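Local atomic coordinates of 3-ketosteroid-delta4-5alpha-dehydrogenase (PDB entry 4AT2), a protein that oxidises 5-alpha-3-ketosteroids with a bound FAD, introducing the 4,5 double bond of the steroid A ring as part of steroid breakdown. Residues Pro118-Glu123 with Val481-Tyr486; Met108-Met113 with Asn176-Pro181; Leu452-Thr455 with Glu459-His462. All coordinates share one frame; numbering follows the deposited sequence.

Contact 1 of 3, residues Pro118-Glu123 with Val481-Tyr486; sequences PGADEE and VCAGGY. With ASD (4-androstene-3-17-dione), chain B.
A483 and A120 bring two loops together where the side chains are too short to do more than touch. The methyl of A483 is aimed at 118-123 and rests on the backbone there, its CB 3.7 Å from A120 CA and 3.8 Å from P118 O; the two methyls, A120 CB and A483 CB, lie 4.3 Å apart. No direct hydrogen bond joins the segments, and two waters span the gap. One lies 2.8 Å from both P118 O and A483 O, while the other accepts from D121 N and donates to V481 O. D121 is the N-cap of helix 122-130, its OD1 taking the amide of K124. The 481-486 loop precedes helix 490-507 in the FAD-binding domain of this flavoenzyme, and its far end enters the steroid pocket. There the phenol of Y486 swings out with CG anti to the backbone N (chi1 -177°), which carries OH to the 3-keto oxygen of 4-androstene-3,17-dione; Y486 OH donates to ASD O1 at 2.7 Å. That oxygen sits at the ring edge, in the plane of the ring. Y486 also touches the flavin and Y339, another residue of the steroid pocket.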
ATOM      1  N   PRO A 118       1.883   7.329  -6.406  1.00 10.89           N
ATOM      2  CA  PRO A 118       3.236   7.223  -6.958  1.00 11.36           C
ATOM      3  C   PRO A 118       3.465   5.904  -7.688  1.00 11.18           C
ATOM      4  O   PRO A 118       2.682   4.963  -7.534  1.00 11.43           O
ATOM      5  CB  PRO A 118       4.132   7.334  -5.715  1.00 11.42           C
ATOM      6  CG  PRO A 118       3.283   6.868  -4.588  1.00 11.57           C
ATOM      7  CD  PRO A 118       1.867   7.241  -4.932  1.00 11.26           C
ATOM      8  N   GLY A 119       4.518   5.852  -8.499  1.00 11.36           N
ATOM      9  CA  GLY A 119       4.875   4.635  -9.210  1.00 11.59           C
ATOM     10  C   GLY A 119       3.896   4.228 -10.296  1.00 11.40           C
ATOM     11  O   GLY A 119       3.774   3.045 -10.613  1.00 11.93           O
ATOM     12  N   ALA A 120       3.200   5.201 -10.879  1.00 11.24           N
ATOM     13  CA  ALA A 120       2.293   4.911 -11.999  1.00 11.33           C
ATOM     14  C   ALA A 120       3.043   4.309 -13.191  1.00 11.73           C
ATOM     15  O   ALA A 120       4.218   4.608 -13.421  1.00 11.65           O
ATOM     16  CB  ALA A 120       1.551   6.172 -12.421  1.00 11.79           C
ATOM     17  N   ASP A 121       2.349   3.452 -13.932  1.00 12.06           N
ATOM     18  CA  ASP A 121       2.928   2.736 -15.072  1.00 12.31           C
ATOM     19  C   ASP A 121       3.068   3.700 -16.248  1.00 12.32           C
ATOM     20  O   ASP A 121       2.089   3.983 -16.933  1.00 12.10           O
ATOM     21  CB  ASP A 121       2.000   1.563 -15.430  1.00 12.75           C
ATOM     22  CG  ASP A 121       2.560   0.661 -16.519  1.00 13.39           C
ATOM     23  OD1 ASP A 121       3.344   1.124 -17.373  1.00 13.96           O
ATOM     24  OD2 ASP A 121       2.177  -0.528 -16.533  1.00 13.77           O
ATOM     25  N   GLU A 122       4.281   4.202 -16.479  1.00 12.65           N
ATOM     26  CA  GLU A 122       4.470   5.242 -17.482  1.00 13.11           C
ATOM     27  C   GLU A 122       4.147   4.741 -18.895  1.00 13.08           C
ATOM     28  O   GLU A 122       3.514   5.450 -19.687  1.00 12.97           O
ATOM     29  CB  GLU A 122       5.883   5.838 -17.424  1.00 14.08           C
ATOM     30  CG  GLU A 122       5.999   7.110 -18.257  1.00 15.19           C
ATOM     31  CD  GLU A 122       7.386   7.722 -18.267  1.00 16.99           C
ATOM     32  OE1 GLU A 122       8.265   7.282 -17.485  1.00 18.19           O
ATOM     33  OE2 GLU A 122       7.591   8.653 -19.070  1.00 17.83           O
ATOM     34  N   GLU A 123       4.566   3.521 -19.203  1.00 13.12           N
ATOM     35  CA  GLU A 123       4.259   2.941 -20.509  1.00 13.34           C
ATOM     36  C   GLU A 123       2.750   2.897 -20.742  1.00 12.73           C
ATOM     37  O   GLU A 123       2.272   3.294 -21.805  1.00 12.56           O
ATOM     38  CB  GLU A 123       4.861   1.535 -20.657  1.00 14.74           C
ATOM     39  CG  GLU A 123       4.624   0.921 -22.032  1.00 16.42           C
ATOM     40  CD  GLU A 123       4.886  -0.582 -22.094  1.00 18.45           C
ATOM     41  OE1 GLU A 123       4.961  -1.255 -21.053  1.00 20.62           O
ATOM     42  OE2 GLU A 123       5.001  -1.111 -23.211  1.00 20.85           O
ATOM     43  N   VAL A 481      -4.614   2.248 -15.246  1.00  9.50           N
ATOM     44  CA  VAL A 481      -3.869   3.506 -15.217  1.00  9.26           C
ATOM     45  C   VAL A 481      -3.575   3.979 -13.789  1.00  9.30           C
ATOM     46  O   VAL A 481      -2.506   4.527 -13.547  1.00  9.46           O
ATOM     47  CB  VAL A 481      -4.511   4.609 -16.090  1.00  9.13           C
ATOM     48  CG1 VAL A 481      -4.533   4.162 -17.554  1.00  9.06           C
ATOM     49  CG2 VAL A 481      -5.917   4.961 -15.607  1.00  9.21           C
ATOM     50  N   CYS A 482      -4.493   3.753 -12.850  1.00  9.06           N
ATOM     51  CA  CYS A 482      -4.278   4.219 -11.470  1.00  9.32           C
ATOM     52  C   CYS A 482      -3.390   3.293 -10.659  1.00  9.35           C
ATOM     53  O   CYS A 482      -3.687   2.103 -10.526  1.00 10.23           O
ATOM     54  CB  CYS A 482      -5.607   4.391 -10.725  1.00  9.08           C
ATOM     55  SG  CYS A 482      -6.687   5.637 -11.439  1.00  9.82           S
ATOM     56  N   ALA A 483      -2.336   3.860 -10.077  1.00  9.19           N
ATOM     57  CA  ALA A 483      -1.437   3.115  -9.178  1.00  9.18           C
ATOM     58  C   ALA A 483      -1.619   3.501  -7.707  1.00  9.08           C
ATOM     59  O   ALA A 483      -1.127   2.802  -6.823  1.00  9.46           O
ATOM     60  CB  ALA A 483       0.020   3.309  -9.594  1.00  9.30           C
ATOM     61  N   GLY A 484      -2.305   4.610  -7.453  1.00  8.96           N
ATOM     62  CA  GLY A 484      -2.440   5.135  -6.085  1.00  8.66           C
ATOM     63  C   GLY A 484      -3.516   6.199  -6.045  1.00  8.57           C
ATOM     64  O   GLY A 484      -4.630   5.948  -5.572  1.00  8.58           O
ATOM     65  N   GLY A 485      -3.206   7.373  -6.596  1.00  8.39           N
ATOM     66  CA  GLY A 485      -4.233   8.393  -6.811  1.00  8.32           C
ATOM     67  C   GLY A 485      -5.318   7.911  -7.770  1.00  8.58           C
ATOM     68  O   GLY A 485      -5.092   6.995  -8.567  1.00  8.77           O
ATOM     69  N   TYR A 486      -6.486   8.543  -7.690  1.00  8.57           N
ATOM     70  CA  TYR A 486      -7.626   8.182  -8.520  1.00  8.65           C
ATOM     71  C   TYR A 486      -8.251   9.431  -9.139  1.00  8.79           C
ATOM     72  O   TYR A 486      -8.236  10.503  -8.542  1.00  8.80           O
ATOM     73  CB  TYR A 486      -8.678   7.417  -7.685  1.00  8.84           C
ATOM     74  CG  TYR A 486      -9.867   6.949  -8.499  1.00  9.12           C
ATOM     75  CD1 TYR A 486      -9.799   5.767  -9.243  1.00  9.47           C
ATOM     76  CD2 TYR A 486     -11.061   7.684  -8.539  1.00  9.29           C
ATOM     77  CE1 TYR A 486     -10.872   5.340 -10.006  1.00 10.06           C
ATOM     78  CE2 TYR A 486     -12.133   7.262  -9.317  1.00  9.73           C
ATOM     79  CZ  TYR A 486     -12.034   6.076 -10.037  1.00  9.97           C
ATOM     80  OH  TYR A 486     -13.073   5.630 -10.824  1.00 11.11           O
TER
HETATM   81  C1  ASD B1490     -16.903   6.786  -7.702  1.00 13.57           C
HETATM   82  C10 ASD B1490     -17.511   8.196  -7.600  1.00 13.94           C
HETATM   83  C11 ASD B1490     -18.502   7.673  -5.270  1.00 14.39           C
HETATM   84  C12 ASD B1490     -19.710   7.681  -4.301  1.00 14.77           C
HETATM   85  C13 ASD B1490     -20.474   8.997  -4.406  1.00 15.32           C
HETATM   86  C14 ASD B1490     -20.875   9.214  -5.864  1.00 14.89           C
HETATM   87  C15 ASD B1490     -21.987  10.274  -5.830  1.00 15.16           C
HETATM   88  C16 ASD B1490     -22.822   9.879  -4.600  1.00 15.79           C
HETATM   89  C17 ASD B1490     -21.840   9.047  -3.792  1.00 15.57           C
HETATM   90  C18 ASD B1490     -19.700  10.147  -3.751  1.00 14.89           C
HETATM   91  C19 ASD B1490     -16.481   9.162  -7.010  1.00 13.83           C
HETATM   92  C2  ASD B1490     -15.715   6.673  -8.681  1.00 13.42           C
HETATM   93  C3  ASD B1490     -15.972   7.410  -9.979  1.00 13.36           C
HETATM   94  C4  ASD B1490     -17.159   8.295 -10.085  1.00 13.36           C
HETATM   95  C5  ASD B1490     -17.845   8.708  -8.993  1.00 13.98           C
HETATM   96  C6  ASD B1490     -18.933   9.755  -9.197  1.00 13.79           C
HETATM   97  C7  ASD B1490     -20.131   9.539  -8.274  1.00 13.90           C
HETATM   98  C8  ASD B1490     -19.684   9.382  -6.821  1.00 14.36           C
HETATM   99  C9  ASD B1490     -18.787   8.122  -6.722  1.00 14.21           C
HETATM  100  O1  ASD B1490     -15.225   7.255 -10.944  1.00 12.47           O
HETATM  101  O2  ASD B1490     -22.119   8.492  -2.736  1.00 17.60           O
HETATM  102  O   HOH W   1       1.018   4.047  -5.523  1.00 12.73           O
HETATM  103  O   HOH W   2      -0.258   2.820 -13.035  1.00 12.53           O

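Contact 2 of 3, residues Met108-Met113 with Asn176-Pro181; sequences MKTFMM and NEIAAP. Unlike the reference sequence in segment 176-181: A180 (reference Thr).
A179 sets its methyl against the turn of helix 105-115 that carries F111, and this is the close-packed part of the contact. A179 CB lies 3.9 Å from F111 CB and at the same distance from F111 N, so the small side chain meets the start of the phenylalanine side chain and the helix backbone rather than the ring. The ring itself is carried off to other partners, because CG stands anti to the backbone N (chi1 171°): it packs edge-to-face with F175 and against Y88 of strand 87-88 and R184. What forms is a helix-on-loop contact inside the FAD-binding domain, with the loop between strands 164-165 and 185-186 touching helix 105-115 at T110 and F111. T110 CG2 comes close to I178 O, 3.5 Å away, a touch without a bond. Toward solvent the fit is looser: I178 is exposed, and its CG2 stays 4.1 Å from T110 CG2, with the two side chains crossing at a slant. The hydroxyl of T110 takes no part in this, since OG1 lies beside its own backbone N (chi1 -62°) and bonds to E106 O one turn back. No hydrogen bond passes between the two segments; a polar tie comes from just outside, where N107 ND2 binds A180 O.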
ATOM      1  N   MET A 108      -2.014  15.514 -20.896  1.00  9.56           N
ATOM      2  CA  MET A 108      -2.777  14.495 -20.194  1.00  9.29           C
ATOM      3  C   MET A 108      -1.851  13.539 -19.437  1.00  9.35           C
ATOM      4  O   MET A 108      -2.106  13.219 -18.273  1.00  9.08           O
ATOM      5  CB  MET A 108      -3.648  13.741 -21.191  1.00  9.18           C
ATOM      6  CG  MET A 108      -4.616  12.770 -20.561  1.00  8.87           C
ATOM      7  SD  MET A 108      -5.619  12.085 -21.887  1.00  8.94           S
ATOM      8  CE  MET A 108      -6.414  10.751 -21.006  1.00  8.58           C
ATOM      9  N   LYS A 109      -0.783  13.098 -20.097  1.00  9.74           N
ATOM     10  CA  LYS A 109       0.178  12.176 -19.477  1.00  9.92           C
ATOM     11  C   LYS A 109       0.841  12.825 -18.251  1.00  9.68           C
ATOM     12  O   LYS A 109       0.973  12.198 -17.197  1.00  9.63           O
ATOM     13  CB  LYS A 109       1.246  11.725 -20.498  1.00 10.64           C
ATOM     14  CG  LYS A 109       2.360  10.887 -19.868  1.00 11.19           C
ATOM     15  CD  LYS A 109       3.508  10.591 -20.825  1.00 12.38           C
ATOM     16  CE  LYS A 109       4.719  10.074 -20.054  1.00 12.52           C
ATOM     17  NZ  LYS A 109       5.732   9.452 -20.955  1.00 13.29           N
ATOM     18  N   THR A 110       1.229  14.092 -18.385  1.00  9.58           N
ATOM     19  CA  THR A 110       1.889  14.812 -17.296  1.00  9.28           C
ATOM     20  C   THR A 110       0.977  14.863 -16.080  1.00  9.04           C
ATOM     21  O   THR A 110       1.408  14.587 -14.950  1.00  9.04           O
ATOM     22  CB  THR A 110       2.317  16.216 -17.750  1.00  9.64           C
ATOM     23  OG1 THR A 110       3.259  16.078 -18.824  1.00 10.00           O
ATOM     24  CG2 THR A 110       2.985  16.991 -16.591  1.00  9.63           C
ATOM     25  N   PHE A 111      -0.290  15.177 -16.319  1.00  8.60           N
ATOM     26  CA  PHE A 111      -1.248  15.180 -15.225  1.00  8.33           C
ATOM     27  C   PHE A 111      -1.386  13.794 -14.589  1.00  8.36           C
ATOM     28  O   PHE A 111      -1.346  13.654 -13.356  1.00  8.11           O
ATOM     29  CB  PHE A 111      -2.641  15.674 -15.653  1.00  8.17           C
ATOM     30  CG  PHE A 111      -3.670  15.463 -14.584  1.00  7.92           C
ATOM     31  CD1 PHE A 111      -3.746  16.335 -13.495  1.00  7.82           C
ATOM     32  CD2 PHE A 111      -4.497  14.342 -14.607  1.00  7.93           C
ATOM     33  CE1 PHE A 111      -4.661  16.122 -12.474  1.00  7.74           C
ATOM     34  CE2 PHE A 111      -5.408  14.120 -13.588  1.00  7.73           C
ATOM     35  CZ  PHE A 111      -5.493  15.012 -12.525  1.00  7.74           C
ATOM     36  N   MET A 112      -1.590  12.780 -15.424  1.00  8.55           N
ATOM     37  CA  MET A 112      -1.896  11.444 -14.904  1.00  8.72           C
ATOM     38  C   MET A 112      -0.727  10.855 -14.112  1.00  8.99           C
ATOM     39  O   MET A 112      -0.938  10.242 -13.070  1.00  9.12           O
ATOM     40  CB  MET A 112      -2.322  10.494 -16.026  1.00  8.86           C
ATOM     41  CG  MET A 112      -3.689  10.845 -16.608  1.00  8.89           C
ATOM     42  SD  MET A 112      -4.175   9.756 -17.961  1.00  9.13           S
ATOM     43  CE  MET A 112      -4.746   8.303 -17.071  1.00  9.00           C
ATOM     44  N   MET A 113       0.495  11.045 -14.602  1.00  9.53           N
ATOM     45  CA  MET A 113       1.688  10.559 -13.883  1.00  9.90           C
ATOM     46  C   MET A 113       1.778  11.193 -12.494  1.00  9.89           C
ATOM     47  O   MET A 113       2.109  10.521 -11.508  1.00 10.20           O
ATOM     48  CB  MET A 113       2.975  10.845 -14.676  1.00 10.69           C
ATOM     49  CG  MET A 113       3.125  10.026 -15.949  1.00 11.44           C
ATOM     50  SD  MET A 113       3.066   8.241 -15.683  1.00 12.64           S
ATOM     51  CE  MET A 113       4.524   7.994 -14.665  1.00 12.75           C
ATOM     52  N   ASN A 176      -2.651  21.858 -10.946  1.00  9.72           N
ATOM     53  CA  ASN A 176      -2.812  23.002 -11.842  1.00 10.48           C
ATOM     54  C   ASN A 176      -1.529  23.806 -12.097  1.00 11.83           C
ATOM     55  O   ASN A 176      -1.527  24.674 -12.978  1.00 12.60           O
ATOM     56  CB  ASN A 176      -3.979  23.897 -11.395  1.00  9.86           C
ATOM     57  CG  ASN A 176      -3.755  24.529 -10.037  1.00  9.48           C
ATOM     58  OD1 ASN A 176      -2.768  24.250  -9.360  1.00  9.16           O
ATOM     59  ND2 ASN A 176      -4.679  25.400  -9.637  1.00  9.36           N
ATOM     60  N   GLU A 177      -0.450  23.510 -11.360  1.00 12.96           N
ATOM     61  CA  GLU A 177       0.868  24.108 -11.643  1.00 15.13           C
ATOM     62  C   GLU A 177       1.831  23.107 -12.280  1.00 14.87           C
ATOM     63  O   GLU A 177       2.971  23.464 -12.624  1.00 15.59           O
ATOM     64  CB  GLU A 177       1.508  24.666 -10.371  1.00 17.69           C
ATOM     65  CG  GLU A 177       0.564  25.445  -9.471  1.00 21.83           C
ATOM     66  CD  GLU A 177       0.578  26.948  -9.679  1.00 24.89           C
ATOM     67  OE1 GLU A 177       0.871  27.422 -10.803  1.00 27.70           O
ATOM     68  OE2 GLU A 177       0.258  27.663  -8.695  1.00 27.80           O
ATOM     69  N   ILE A 178       1.373  21.868 -12.436  1.00 14.08           N
ATOM     70  CA  ILE A 178       2.179  20.767 -12.965  1.00 14.11           C
ATOM     71  C   ILE A 178       1.792  20.472 -14.420  1.00 13.22           C
ATOM     72  O   ILE A 178       2.649  20.190 -15.259  1.00 13.21           O
ATOM     73  CB  ILE A 178       2.013  19.497 -12.084  1.00 14.89           C
ATOM     74  CG1 ILE A 178       2.602  19.744 -10.688  1.00 16.03           C
ATOM     75  CG2 ILE A 178       2.648  18.277 -12.732  1.00 16.08           C
ATOM     76  CD1 ILE A 178       2.187  18.719  -9.654  1.00 16.54           C
ATOM     77  N   ALA A 179       0.492  20.553 -14.700  1.00 11.94           N
ATOM     78  CA  ALA A 179      -0.049  20.349 -16.040  1.00 11.09           C
ATOM     79  C   ALA A 179      -1.058  21.454 -16.270  1.00 10.59           C
ATOM     80  O   ALA A 179      -1.634  21.974 -15.310  1.00 10.77           O
ATOM     81  CB  ALA A 179      -0.736  18.999 -16.128  1.00 10.94           C
ATOM     82  N   ALA A 180      -1.282  21.821 -17.529  1.00 10.33           N
ATOM     83  CA  ALA A 180      -2.314  22.808 -17.826  1.00  9.98           C
ATOM     84  C   ALA A 180      -3.666  22.156 -17.563  1.00  9.45           C
ATOM     85  O   ALA A 180      -3.924  21.069 -18.074  1.00  9.59           O
ATOM     86  CB  ALA A 180      -2.213  23.280 -19.273  1.00 10.36           C
ATOM     87  N   PRO A 181      -4.528  22.795 -16.744  1.00  9.09           N
ATOM     88  CA  PRO A 181      -5.848  22.212 -16.469  1.00  8.75           C
ATOM     89  C   PRO A 181      -6.664  21.966 -17.733  1.00  8.80           C
ATOM     90  O   PRO A 181      -6.739  22.831 -18.609  1.00  8.99           O
ATOM     91  CB  PRO A 181      -6.533  23.286 -15.622  1.00  8.78           C
ATOM     92  CG  PRO A 181      -5.397  23.955 -14.908  1.00  8.81           C
ATOM     93  CD  PRO A 181      -4.286  23.999 -15.925  1.00  9.00           C
TER

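Contact 3 of 3, residues Leu452-Thr455 with Glu459-His462; sequences LRTT and EVLH
T455 and E459 are tied by a pair of bonds that share one hydroxyl: T455 OG1 donates to E459 OE1 at 2.7 Å and accepts from E459 N at 3.1 Å. The carboxylate oxygen offers its anti lone pair, the one turned away from OE2. With chi1 at 67°, OG1 stands between the backbone N and the carbonyl carbon of T455, where it can meet both partners. The backbones add T455 N to E459 O at 3.0 Å, in the carbonyl plane, and L461 N to R453 O at 2.9 Å, nearly straight at 174°. These bonds flank T454 and V460, the non-hydrogen-bonded pair of a single antiparallel bridge in a hairpin-like return of the chain. Farther out, T455 CG2 presses on L461 CD2 at 3.5 Å, tight for two methyls. L461 CD1 lies 3.7 Å from R453 CG and, as the arginine chain bends at chi2 (80°), obliquely to its guanidinium. On the other face, L452 CD1 reaches V460 CG2 only loosely. A valine in place of T455 would probably leave E459 OE1 and E459 N without their shared hydroxyl mate, freeing the carboxylate to turn. Hydroxyl and backbone bonds together thus fix the chain's return across three intervening residues.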
ATOM      1  N   LEU A 452      -4.129  -7.795 -11.496  1.00  8.53           N
ATOM      2  CA  LEU A 452      -3.175  -8.432 -12.387  1.00  9.00           C
ATOM      3  C   LEU A 452      -2.348  -7.427 -13.174  1.00  9.20           C
ATOM      4  O   LEU A 452      -2.850  -6.383 -13.601  1.00  9.07           O
ATOM      5  CB  LEU A 452      -3.912  -9.355 -13.353  1.00  8.95           C
ATOM      6  CG  LEU A 452      -4.649 -10.531 -12.691  1.00  8.86           C
ATOM      7  CD1 LEU A 452      -5.608 -11.157 -13.705  1.00  8.98           C
ATOM      8  CD2 LEU A 452      -3.687 -11.566 -12.102  1.00  9.15           C
ATOM      9  N   ARG A 453      -1.081  -7.768 -13.382  1.00  9.73           N
ATOM     10  CA  ARG A 453      -0.184  -6.973 -14.197  1.00 10.55           C
ATOM     11  C   ARG A 453      -0.393  -7.375 -15.664  1.00 10.42           C
ATOM     12  O   ARG A 453      -0.322  -8.567 -16.007  1.00 10.26           O
ATOM     13  CB  ARG A 453       1.265  -7.245 -13.765  1.00 12.33           C
ATOM     14  CG  ARG A 453       2.308  -6.485 -14.567  1.00 14.75           C
ATOM     15  CD  ARG A 453       2.444  -5.050 -14.110  1.00 17.11           C
ATOM     16  NE  ARG A 453       3.572  -4.388 -14.766  1.00 20.69           N
ATOM     17  CZ  ARG A 453       4.753  -4.146 -14.189  1.00 22.54           C
ATOM     18  NH1 ARG A 453       4.985  -4.493 -12.918  1.00 22.44           N
ATOM     19  NH2 ARG A 453       5.706  -3.533 -14.888  1.00 23.88           N
ATOM     20  N   THR A 454      -0.655  -6.383 -16.513  1.00 10.26           N
ATOM     21  CA  THR A 454      -0.895  -6.637 -17.934  1.00 10.40           C
ATOM     22  C   THR A 454      -0.068  -5.707 -18.815  1.00 10.60           C
ATOM     23  O   THR A 454       0.311  -4.601 -18.401  1.00 11.14           O
ATOM     24  CB  THR A 454      -2.376  -6.439 -18.334  1.00 10.43           C
ATOM     25  OG1 THR A 454      -2.769  -5.090 -18.045  1.00 10.56           O
ATOM     26  CG2 THR A 454      -3.324  -7.437 -17.620  1.00 10.47           C
ATOM     27  N   THR A 455       0.180  -6.152 -20.045  1.00 10.67           N
ATOM     28  CA  THR A 455       0.853  -5.338 -21.051  1.00 10.69           C
ATOM     29  C   THR A 455      -0.128  -4.331 -21.650  1.00 10.76           C
ATOM     30  O   THR A 455      -1.331  -4.384 -21.380  1.00 10.70           O
ATOM     31  CB  THR A 455       1.374  -6.190 -22.212  1.00 10.87           C
ATOM     32  OG1 THR A 455       0.254  -6.737 -22.924  1.00 10.57           O
ATOM     33  CG2 THR A 455       2.296  -7.321 -21.727  1.00 10.92           C
ATOM     34  N   GLU A 459      -2.216  -8.503 -22.297  1.00 10.02           N
ATOM     35  CA  GLU A 459      -1.721  -9.853 -22.009  1.00 10.25           C
ATOM     36  C   GLU A 459      -1.411  -9.924 -20.522  1.00  9.99           C
ATOM     37  O   GLU A 459      -0.796  -9.005 -19.981  1.00 10.00           O
ATOM     38  CB  GLU A 459      -0.437 -10.111 -22.792  1.00 10.91           C
ATOM     39  CG  GLU A 459      -0.640 -10.046 -24.292  1.00 11.72           C
ATOM     40  CD  GLU A 459       0.602  -9.589 -25.020  1.00 12.34           C
ATOM     41  OE1 GLU A 459       1.184  -8.534 -24.669  1.00 12.48           O
ATOM     42  OE2 GLU A 459       0.986 -10.287 -25.983  1.00 13.63           O
ATOM     43  N   VAL A 460      -1.846 -10.991 -19.857  1.00  9.66           N
ATOM     44  CA  VAL A 460      -1.541 -11.153 -18.434  1.00  9.61           C
ATOM     45  C   VAL A 460      -0.086 -11.580 -18.295  1.00  9.82           C
ATOM     46  O   VAL A 460       0.349 -12.554 -18.921  1.00 10.10           O
ATOM     47  CB  VAL A 460      -2.481 -12.190 -17.771  1.00  9.45           C
ATOM     48  CG1 VAL A 460      -2.048 -12.477 -16.341  1.00  9.59           C
ATOM     49  CG2 VAL A 460      -3.920 -11.670 -17.795  1.00  9.45           C
ATOM     50  N   LEU A 461       0.675 -10.851 -17.486  1.00  9.92           N
ATOM     51  CA  LEU A 461       2.098 -11.149 -17.326  1.00 10.41           C
ATOM     52  C   LEU A 461       2.379 -12.117 -16.185  1.00 10.46           C
ATOM     53  O   LEU A 461       1.881 -11.954 -15.061  1.00 10.18           O
ATOM     54  CB  LEU A 461       2.906  -9.859 -17.133  1.00 10.79           C
ATOM     55  CG  LEU A 461       2.973  -8.927 -18.353  1.00 11.23           C
ATOM     56  CD1 LEU A 461       3.541  -7.585 -17.915  1.00 11.46           C
ATOM     57  CD2 LEU A 461       3.813  -9.523 -19.477  1.00 11.86           C
ATOM     58  N   HIS A 462       3.186 -13.123 -16.495  1.00 10.61           N
ATOM     59  CA  HIS A 462       3.780 -14.010 -15.506  1.00 10.85           C
ATOM     60  C   HIS A 462       4.828 -13.254 -14.725  1.00 11.16           C
ATOM     61  O   HIS A 462       5.334 -12.213 -15.191  1.00 11.29           O
ATOM     62  CB  HIS A 462       4.419 -15.179 -16.262  1.00 10.84           C
ATOM     63  CG  HIS A 462       4.810 -16.358 -15.403  1.00 10.98           C
ATOM     64  ND1 HIS A 462       6.025 -16.467 -14.828  1.00 11.16           N
ATOM     65  CD2 HIS A 462       4.125 -17.521 -15.089  1.00 10.94           C
ATOM     66  CE1 HIS A 462       6.101 -17.630 -14.161  1.00 11.23           C
ATOM     67  NE2 HIS A 462       4.946 -18.282 -14.331  1.00 11.03           N
TER

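Overall arrangement
Contacts 1 and 2 are neighbours, centres about 13 Å apart, and their segments alternate along the chain. A salt bridge from E122 OE2 to K109 NZ, 2.8 Å long, joins them, as do M112 and M113, whose CE atoms pack on V481 and on A120 and E122. Contact 1 reaches the steroid through Y486; contact 2 lies farther from the ligands, the F111 side chain about 12 Å from the steroid. Contact 3, nested within the chain loop that contact 1 closes, has its L452 side chain about 11 Å from the FAD. Contacts 1 and 3 both meet the second subunit; their nearest atoms are about 4 Å apart, without touching. Between centres, contact 3 is about 15 Å from contact 1 and about 27 Å from contact 2.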